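Long-range contacts in putative O-GlcNAcase nagJ (Clostridium perfringens, PDB 6PV5), which probably works as a family 84 glycoside hydrolase with hexosaminidase activity, this chain holding the catalytic barrel and its flanking domains but only part of the full-length protein: residues Met347-Thr357 against Lys389-Arg397; Lys398-Asn408 against Asp428-Met439. All blocks are in the same frame, centred on the assembly; numbering follows the deposited sequence.

Both contacts belong to the (beta/alpha)8 barrel that forms the catalytic domain, and they follow one another along the chain, interaction 1 closing before interaction 2 opens. Interaction 1 lies on the outer layer, where a beta-hairpin and the start of helix 355-363 pack against helix 385-395. Interaction 2 joins the last two strands of the barrel wall, 399-403 and 431-436. Their centres are about 18 Å apart, yet they touch, because a three-residue loop joins helix 385-395 to strand 399-403: Val391 and Ser392 pack on Met399, and Ser392 OG probably hydrogen-bonds Glu430 OE1. Trp402, near the C-terminal end of strand 399-403, comes near the predicted proton donor Asp305, whereas the hairpin lies away from it.

Interaction 1. Residues Met347-Thr357 against Lys389-Arg397; sequences MFNGEEVKTYT and KKVSNVYNR. With EDO (1,2-ethanediol), chain F.
Phe348 of the short beta-hairpin 348-353 lays one ring face against Lys390 of helix 385-395. The extended lysine chain and the Phe348 side chain run antiparallel, the lysine over one face, with its CE 3.7 Å from the Phe348 ring centroid and only 9° off the normal. Its NZ sits 4.0 Å from the same centroid, a cation-pi contact, so methylene and ammonium cover the ring together. Farther along the helix, Val394 presses CG2 to 3.4 Å from Phe348 CZ. The other branch, CG1, lies anti to the backbone N (chi1 173°) and meets two partners: Val353 CG1, tip to tip, and Thr357 CG2 at 3.8 Å, roughly at a right angle. Hairpin and helix 355-363 follow strand 336-338 of the (beta/alpha)8 barrel, and helix 385-395 is the next helix round its outside. On the buried side Met347 crosses Val391, its CE 3.9 Å from Val391 CG1, while Met347 SD stands at the edge of the Tyr395 ring; Met347 and Val391 both also touch Trp372 of strand 369-372. No direct hydrogen bond joins the segments. Instead one water donates to Thr357 OG1 (2.7 Å) and also binds Tyr395 OH (2.8 Å); Thr357 OG1 is itself hydrogen-bonded to Glu341 OE1.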
# COMPACT_ATOMS: atom_id res chain seq x y z
N MET A 347 2.54 -3.65 -25.19
CA MET A 347 3.90 -4.08 -25.51
C MET A 347 3.88 -5.09 -26.66
O MET A 347 4.94 -5.37 -27.23
CB MET A 347 4.55 -4.76 -24.31
CG MET A 347 4.88 -3.84 -23.15
SD MET A 347 5.54 -4.84 -21.82
CE MET A 347 5.37 -3.70 -20.44
N PHE A 348 2.70 -5.66 -26.95
CA PHE A 348 2.58 -6.79 -27.86
C PHE A 348 1.53 -6.50 -28.93
O PHE A 348 0.45 -6.00 -28.64
CB PHE A 348 2.17 -8.07 -27.13
CG PHE A 348 3.20 -8.55 -26.14
CD1 PHE A 348 4.27 -9.33 -26.54
CD2 PHE A 348 3.10 -8.20 -24.80
CE1 PHE A 348 5.22 -9.76 -25.62
CE2 PHE A 348 4.07 -8.61 -23.89
CZ PHE A 348 5.12 -9.38 -24.30
N ASN A 349 1.89 -6.83 -30.17
CA ASN A 349 0.96 -6.92 -31.27
C ASN A 349 0.76 -8.40 -31.56
O ASN A 349 1.60 -9.02 -32.22
CB ASN A 349 1.45 -6.15 -32.50
CG ASN A 349 0.36 -5.91 -33.52
OD1 ASN A 349 -0.57 -6.71 -33.65
ND2 ASN A 349 0.45 -4.80 -34.24
N GLY A 350 -0.33 -8.98 -31.03
CA GLY A 350 -0.52 -10.42 -31.11
C GLY A 350 0.58 -11.13 -30.33
O GLY A 350 0.73 -10.89 -29.13
N GLU A 351 1.38 -11.95 -31.01
CA GLU A 351 2.44 -12.69 -30.35
C GLU A 351 3.77 -11.93 -30.44
O GLU A 351 4.68 -12.19 -29.67
CB GLU A 351 2.54 -14.11 -30.93
N GLU A 352 3.87 -10.99 -31.38
CA GLU A 352 5.09 -10.24 -31.64
C GLU A 352 5.22 -9.06 -30.66
O GLU A 352 4.22 -8.44 -30.28
CB GLU A 352 5.10 -9.78 -33.10
CG GLU A 352 4.44 -8.42 -33.28
CD GLU A 352 4.37 -7.83 -34.67
OE1 GLU A 352 3.74 -8.46 -35.56
OE2 GLU A 352 4.93 -6.72 -34.87
N VAL A 353 6.47 -8.75 -30.29
CA VAL A 353 6.80 -7.61 -29.44
C VAL A 353 6.76 -6.34 -30.29
O VAL A 353 7.25 -6.33 -31.42
CB VAL A 353 8.15 -7.83 -28.73
CG1 VAL A 353 8.53 -6.67 -27.81
CG2 VAL A 353 8.11 -9.13 -27.93
N LYS A 354 6.16 -5.27 -29.77
CA LYS A 354 6.05 -4.04 -30.56
C LYS A 354 7.41 -3.34 -30.67
O LYS A 354 8.29 -3.55 -29.84
CB LYS A 354 4.95 -3.13 -30.02
CG LYS A 354 3.60 -3.35 -30.69
CD LYS A 354 2.41 -2.91 -29.89
CE LYS A 354 2.08 -1.45 -30.06
NZ LYS A 354 1.29 -0.95 -28.90
N THR A 355 7.57 -2.49 -31.69
CA THR A 355 8.85 -1.86 -31.98
C THR A 355 9.38 -1.09 -30.77
O THR A 355 10.53 -1.30 -30.37
CB THR A 355 8.76 -0.95 -33.21
OG1 THR A 355 8.11 -1.67 -34.26
CG2 THR A 355 10.11 -0.48 -33.70
N TYR A 356 8.57 -0.21 -30.18
CA TYR A 356 9.10 0.59 -29.07
C TYR A 356 9.69 -0.31 -27.98
O TYR A 356 10.80 -0.07 -27.50
CB TYR A 356 8.11 1.63 -28.54
CG TYR A 356 8.54 2.24 -27.22
CD1 TYR A 356 9.24 3.44 -27.18
CD2 TYR A 356 8.32 1.58 -26.02
CE1 TYR A 356 9.66 4.00 -25.98
CE2 TYR A 356 8.77 2.10 -24.82
CZ TYR A 356 9.43 3.32 -24.80
OH TYR A 356 9.88 3.85 -23.62
N THR A 357 8.94 -1.34 -27.59
CA THR A 357 9.34 -2.19 -26.48
C THR A 357 10.59 -2.98 -26.86
O THR A 357 11.46 -3.22 -26.02
CB THR A 357 8.21 -3.14 -26.04
OG1 THR A 357 7.17 -2.33 -25.45
CG2 THR A 357 8.66 -4.17 -25.02
N LYS A 389 5.50 -13.15 -16.20
CA LYS A 389 6.46 -13.95 -16.94
C LYS A 389 6.60 -13.43 -18.37
O LYS A 389 7.70 -13.27 -18.87
CB LYS A 389 6.07 -15.43 -16.91
CG LYS A 389 7.04 -16.38 -17.59
CD LYS A 389 8.02 -17.02 -16.64
CE LYS A 389 8.73 -18.22 -17.24
NZ LYS A 389 9.93 -18.59 -16.46
N LYS A 390 5.46 -13.14 -19.01
CA LYS A 390 5.48 -12.71 -20.40
C LYS A 390 6.28 -11.41 -20.52
O LYS A 390 6.91 -11.16 -21.54
CB LYS A 390 4.07 -12.60 -20.96
CG LYS A 390 4.02 -12.21 -22.43
CD LYS A 390 2.63 -12.31 -23.05
CE LYS A 390 2.69 -12.26 -24.56
NZ LYS A 390 1.39 -11.85 -25.15
N VAL A 391 6.22 -10.57 -19.49
CA VAL A 391 6.85 -9.26 -19.58
C VAL A 391 8.31 -9.39 -19.13
O VAL A 391 9.16 -8.77 -19.75
CB VAL A 391 6.08 -8.18 -18.77
CG1 VAL A 391 6.84 -6.86 -18.74
CG2 VAL A 391 4.67 -7.98 -19.34
N SER A 392 8.57 -10.18 -18.09
CA SER A 392 9.93 -10.36 -17.60
C SER A 392 10.79 -11.07 -18.65
O SER A 392 11.98 -10.78 -18.75
CB SER A 392 9.97 -11.06 -16.28
OG SER A 392 9.58 -12.43 -16.43
N ASN A 393 10.17 -11.92 -19.47
CA ASN A 393 10.87 -12.59 -20.56
C ASN A 393 11.30 -11.60 -21.63
O ASN A 393 12.36 -11.75 -22.22
CB ASN A 393 10.09 -13.77 -21.15
CG ASN A 393 10.15 -14.97 -20.23
OD1 ASN A 393 11.03 -15.06 -19.36
ND2 ASN A 393 9.23 -15.90 -20.41
N VAL A 394 10.48 -10.57 -21.87
CA VAL A 394 10.83 -9.60 -22.90
C VAL A 394 11.97 -8.72 -22.39
O VAL A 394 12.84 -8.34 -23.16
CB VAL A 394 9.61 -8.77 -23.33
CG1 VAL A 394 9.98 -7.66 -24.29
CG2 VAL A 394 8.52 -9.66 -23.93
N TYR A 395 11.95 -8.38 -21.09
CA TYR A 395 12.86 -7.39 -20.51
C TYR A 395 14.11 -8.06 -19.93
O TYR A 395 15.05 -7.36 -19.55
CB TYR A 395 12.13 -6.52 -19.47
CG TYR A 395 11.53 -5.27 -20.05
CD1 TYR A 395 10.22 -5.24 -20.51
CD2 TYR A 395 12.28 -4.11 -20.15
CE1 TYR A 395 9.69 -4.09 -21.07
CE2 TYR A 395 11.76 -2.95 -20.69
CZ TYR A 395 10.46 -2.95 -21.17
OH TYR A 395 9.96 -1.81 -21.73
N ASN A 396 14.09 -9.39 -19.83
CA ASN A 396 15.28 -10.13 -19.43
C ASN A 396 15.68 -9.75 -18.01
O ASN A 396 16.87 -9.67 -17.71
CB ASN A 396 16.45 -9.88 -20.40
CG ASN A 396 16.19 -10.52 -21.75
OD1 ASN A 396 16.05 -11.74 -21.82
ND2 ASN A 396 16.08 -9.71 -22.79
N ARG A 397 14.68 -9.50 -17.15
CA ARG A 397 14.90 -9.07 -15.78
C ARG A 397 13.57 -9.16 -15.02
O ARG A 397 12.50 -9.14 -15.62
CB ARG A 397 15.44 -7.63 -15.73
CG ARG A 397 14.41 -6.58 -16.12
CD ARG A 397 14.96 -5.21 -16.46
NE ARG A 397 15.53 -5.21 -17.79
CZ ARG A 397 16.40 -4.30 -18.24
NH1 ARG A 397 16.80 -3.32 -17.45
NH2 ARG A 397 16.86 -4.38 -19.48
C1 EDO F . 4.91 0.58 -31.65
O1 EDO F . 5.75 0.24 -30.59
C2 EDO F . 5.18 1.97 -31.87
O2 EDO F . 6.57 1.98 -32.08
O HOH W 1 7.54 -1.38 -22.98

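Interaction 2. Residues Lys398-Asn408 against Asp428-Met439; sequences KMMLWWNYPVN and DEEVSGFIVNPM. With EDO (1,2-ethanediol), chain D.
Asn437, just beyond the end of barrel strand 431-436, lies alongside Asn404, its ND2 at the edge of the indole of Trp402 in the neighbouring strand 399-403. Its CB rests 3.6 Å from Asn404 OD1. Placed opposite the backbone N (chi1 -165°), its CG comes 3.9 Å from Trp402 NE1. At the tip, Asn437 ND2 donates to Asn404 OD1 (3.0 Å, N-H...O 173°) almost in line with the C=O bond, the acceptor lying in the donor amide plane. The other tip atom, Asn437 OD1, takes a weak bond from Gly194 N. Asn404 OD1 also accepts from Trp402 NE1 (3.0 Å), which comes from above the carbonyl plane, while Asn404 ND2 is used by Val377 O.

Asn404 and Asn437 follow the C-terminal ends of two parallel strands, the seventh and eighth of the (beta/alpha)8 barrel. Alternating backbone bonds, such as Leu401 N to Gly433 O and Ile435 N to Leu401 O, zip them together, and a beta bulge shifts the register between Met399 and Met400. Met400 and Ile435 share the face lined by Trp402. On the opposite face Trp403 CB packs 3.5 Å from Phe434 CE1. At the other end, the extended Lys398 carries NZ to Asp428 O (2.9 Å). The donors and acceptor around buried Asn404 leave one amide orientation that suits them all, and its bond to NE1 is consistent with a fixed rotation of the Trp402 indole, whose side chain is about 8 Å from that of Asp305, the predicted proton donor.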
# COMPACT_ATOMS: atom_id res chain seq x y z
N LYS A 398 13.68 -9.27 -13.70
CA LYS A 398 12.55 -9.12 -12.81
C LYS A 398 11.96 -7.71 -12.91
O LYS A 398 12.67 -6.71 -12.86
CB LYS A 398 12.96 -9.47 -11.38
CG LYS A 398 13.10 -10.95 -11.12
CD LYS A 398 13.27 -11.21 -9.64
CE LYS A 398 13.32 -12.67 -9.27
NZ LYS A 398 12.89 -12.85 -7.86
N MET A 399 10.64 -7.66 -13.09
CA MET A 399 9.97 -6.38 -13.31
C MET A 399 9.59 -5.79 -11.95
O MET A 399 9.65 -6.48 -10.93
CB MET A 399 8.72 -6.63 -14.16
CG MET A 399 9.06 -7.12 -15.56
SD MET A 399 10.12 -6.00 -16.52
CE MET A 399 9.04 -4.62 -16.88
N MET A 400 9.18 -4.51 -11.94
CA MET A 400 8.55 -3.92 -10.76
C MET A 400 7.08 -3.59 -11.07
O MET A 400 6.76 -3.01 -12.09
CB MET A 400 9.30 -2.64 -10.36
CG MET A 400 10.72 -2.95 -9.93
SD MET A 400 11.44 -1.85 -8.69
CE MET A 400 12.65 -2.94 -7.94
N LEU A 401 6.16 -4.00 -10.18
CA LEU A 401 4.75 -3.80 -10.48
C LEU A 401 4.26 -2.47 -9.89
O LEU A 401 4.29 -2.27 -8.68
CB LEU A 401 3.95 -4.99 -9.95
CG LEU A 401 2.43 -4.87 -10.08
CD1 LEU A 401 1.97 -4.75 -11.55
CD2 LEU A 401 1.73 -6.04 -9.39
N TRP A 402 3.87 -1.54 -10.77
CA TRP A 402 3.20 -0.32 -10.37
C TRP A 402 1.70 -0.64 -10.27
O TRP A 402 1.04 -0.89 -11.27
CB TRP A 402 3.50 0.75 -11.41
CG TRP A 402 2.75 2.04 -11.24
CD1 TRP A 402 1.40 2.20 -11.13
CD2 TRP A 402 3.31 3.36 -11.21
NE1 TRP A 402 1.08 3.52 -11.03
CE2 TRP A 402 2.23 4.27 -11.09
CE3 TRP A 402 4.61 3.87 -11.28
CZ2 TRP A 402 2.41 5.65 -11.03
CZ3 TRP A 402 4.78 5.24 -11.25
CH2 TRP A 402 3.70 6.11 -11.13
N TRP A 403 1.21 -0.74 -9.04
CA TRP A 403 -0.14 -1.26 -8.85
C TRP A 403 -1.13 -0.11 -8.64
O TRP A 403 -1.06 0.59 -7.63
CB TRP A 403 -0.16 -2.26 -7.69
CG TRP A 403 -1.49 -2.91 -7.59
CD1 TRP A 403 -2.32 -2.91 -6.51
CD2 TRP A 403 -2.18 -3.62 -8.63
NE1 TRP A 403 -3.47 -3.59 -6.80
CE2 TRP A 403 -3.42 -4.02 -8.10
CE3 TRP A 403 -1.88 -3.93 -9.97
CZ2 TRP A 403 -4.36 -4.72 -8.85
CZ3 TRP A 403 -2.80 -4.64 -10.70
CH2 TRP A 403 -4.03 -5.01 -10.15
N ASN A 404 -2.04 0.03 -9.60
CA ASN A 404 -2.97 1.16 -9.63
C ASN A 404 -4.21 0.89 -8.77
O ASN A 404 -5.34 0.83 -9.25
CB ASN A 404 -3.35 1.52 -11.07
CG ASN A 404 -2.35 2.46 -11.70
OD1 ASN A 404 -1.87 3.38 -11.04
ND2 ASN A 404 -2.00 2.23 -12.95
N TYR A 405 -3.98 0.76 -7.47
CA TYR A 405 -5.03 0.67 -6.46
C TYR A 405 -4.35 0.91 -5.12
O TYR A 405 -3.25 0.38 -4.90
CB TYR A 405 -5.64 -0.73 -6.53
CG TYR A 405 -6.80 -0.97 -5.61
CD1 TYR A 405 -8.11 -0.82 -6.07
CD2 TYR A 405 -6.61 -1.28 -4.28
CE1 TYR A 405 -9.19 -1.03 -5.23
CE2 TYR A 405 -7.68 -1.50 -3.43
CZ TYR A 405 -8.98 -1.37 -3.91
OH TYR A 405 -10.05 -1.56 -3.07
N PRO A 406 -4.91 1.70 -4.17
CA PRO A 406 -6.27 2.26 -4.25
C PRO A 406 -6.57 3.50 -5.09
O PRO A 406 -7.70 3.99 -5.06
CB PRO A 406 -6.57 2.59 -2.77
CG PRO A 406 -5.22 2.96 -2.19
CD PRO A 406 -4.27 1.99 -2.88
N VAL A 407 -5.60 3.96 -5.89
CA VAL A 407 -5.79 5.19 -6.64
C VAL A 407 -7.19 5.23 -7.25
O VAL A 407 -7.59 4.32 -7.98
CB VAL A 407 -4.72 5.39 -7.73
CG1 VAL A 407 -4.69 4.24 -8.73
CG2 VAL A 407 -4.91 6.71 -8.47
N ASN A 408 -7.88 6.37 -7.07
CA ASN A 408 -9.23 6.49 -7.60
C ASN A 408 -9.36 7.75 -8.47
O ASN A 408 -10.47 8.24 -8.69
CB ASN A 408 -10.28 6.45 -6.48
CG ASN A 408 -10.26 7.71 -5.65
OD1 ASN A 408 -9.24 8.39 -5.60
ND2 ASN A 408 -11.34 8.01 -4.94
N ASP A 428 6.50 -12.93 -6.93
CA ASP A 428 7.88 -12.66 -6.55
C ASP A 428 8.89 -13.44 -7.41
O ASP A 428 10.05 -13.05 -7.52
CB ASP A 428 8.10 -12.80 -5.04
CG ASP A 428 7.87 -14.20 -4.49
OD1 ASP A 428 7.22 -15.01 -5.18
OD2 ASP A 428 8.32 -14.47 -3.37
N GLU A 429 8.43 -14.51 -8.08
CA GLU A 429 9.30 -15.27 -8.97
C GLU A 429 9.74 -14.42 -10.17
O GLU A 429 10.81 -14.65 -10.71
CB GLU A 429 8.59 -16.52 -9.48
CG GLU A 429 8.32 -17.54 -8.40
CD GLU A 429 7.73 -18.86 -8.90
OE1 GLU A 429 7.81 -19.11 -10.12
OE2 GLU A 429 7.18 -19.64 -8.07
N GLU A 430 8.90 -13.46 -10.59
CA GLU A 430 9.16 -12.69 -11.80
C GLU A 430 9.25 -11.19 -11.52
O GLU A 430 9.53 -10.39 -12.42
CB GLU A 430 8.10 -12.99 -12.87
CG GLU A 430 8.09 -14.42 -13.37
CD GLU A 430 9.42 -14.94 -13.93
OE1 GLU A 430 10.15 -14.15 -14.57
OE2 GLU A 430 9.72 -16.14 -13.72
N VAL A 431 8.97 -10.80 -10.27
CA VAL A 431 8.76 -9.40 -9.94
C VAL A 431 9.53 -9.10 -8.66
O VAL A 431 9.36 -9.81 -7.67
CB VAL A 431 7.24 -9.11 -9.78
CG1 VAL A 431 6.98 -7.68 -9.33
CG2 VAL A 431 6.48 -9.39 -11.07
N SER A 432 10.34 -8.04 -8.68
CA SER A 432 11.24 -7.71 -7.57
C SER A 432 10.75 -6.48 -6.80
O SER A 432 11.28 -6.16 -5.73
CB SER A 432 12.63 -7.42 -8.11
OG SER A 432 12.57 -6.35 -9.04
N GLY A 433 9.79 -5.75 -7.38
CA GLY A 433 9.26 -4.56 -6.73
C GLY A 433 7.74 -4.50 -6.77
O GLY A 433 7.12 -4.83 -7.78
N PHE A 434 7.15 -4.08 -5.65
CA PHE A 434 5.73 -3.82 -5.56
C PHE A 434 5.48 -2.37 -5.14
O PHE A 434 5.95 -1.91 -4.10
CB PHE A 434 5.07 -4.85 -4.64
CG PHE A 434 3.59 -4.64 -4.50
CD1 PHE A 434 2.75 -4.74 -5.60
CD2 PHE A 434 3.03 -4.34 -3.26
CE1 PHE A 434 1.39 -4.53 -5.48
CE2 PHE A 434 1.66 -4.11 -3.15
CZ PHE A 434 0.84 -4.21 -4.25
N ILE A 435 4.76 -1.62 -5.98
CA ILE A 435 4.56 -0.19 -5.80
C ILE A 435 3.06 0.12 -5.82
O ILE A 435 2.37 -0.15 -6.81
CB ILE A 435 5.29 0.57 -6.91
CG1 ILE A 435 6.78 0.19 -6.98
CG2 ILE A 435 5.10 2.07 -6.77
CD1 ILE A 435 7.30 0.15 -8.39
N VAL A 436 2.58 0.71 -4.72
CA VAL A 436 1.18 1.09 -4.58
C VAL A 436 0.98 2.54 -5.00
O VAL A 436 1.72 3.41 -4.56
CB VAL A 436 0.71 0.92 -3.13
CG1 VAL A 436 -0.72 1.44 -2.94
CG2 VAL A 436 0.85 -0.53 -2.70
N ASN A 437 0.04 2.75 -5.92
CA ASN A 437 -0.41 4.08 -6.29
C ASN A 437 -1.69 4.38 -5.51
O ASN A 437 -2.71 3.71 -5.69
CB ASN A 437 -0.63 4.19 -7.80
CG ASN A 437 -0.74 5.63 -8.28
OD1 ASN A 437 -0.39 6.56 -7.56
ND2 ASN A 437 -1.24 5.82 -9.49
N PRO A 438 -1.65 5.32 -4.54
CA PRO A 438 -2.78 5.53 -3.63
C PRO A 438 -3.70 6.62 -4.18
O PRO A 438 -3.48 7.14 -5.27
CB PRO A 438 -2.04 5.97 -2.34
CG PRO A 438 -0.89 6.84 -2.89
CD PRO A 438 -0.48 6.16 -4.19
N MET A 439 -4.74 6.95 -3.40
CA MET A 439 -5.68 8.01 -3.71
C MET A 439 -5.08 9.36 -3.29
O MET A 439 -4.26 9.40 -2.37
CB MET A 439 -6.97 7.82 -2.91
CG MET A 439 -7.77 6.60 -3.32
SD MET A 439 -9.38 6.49 -2.46
CE MET A 439 -8.81 5.95 -0.85
C1 EDO D . 14.43 -13.09 -15.94
O1 EDO D . 13.83 -13.74 -17.05
C2 EDO D . 13.51 -12.78 -14.82
O2 EDO D . 12.98 -13.91 -14.12
O HOH W 2 11.23 -10.67 -5.76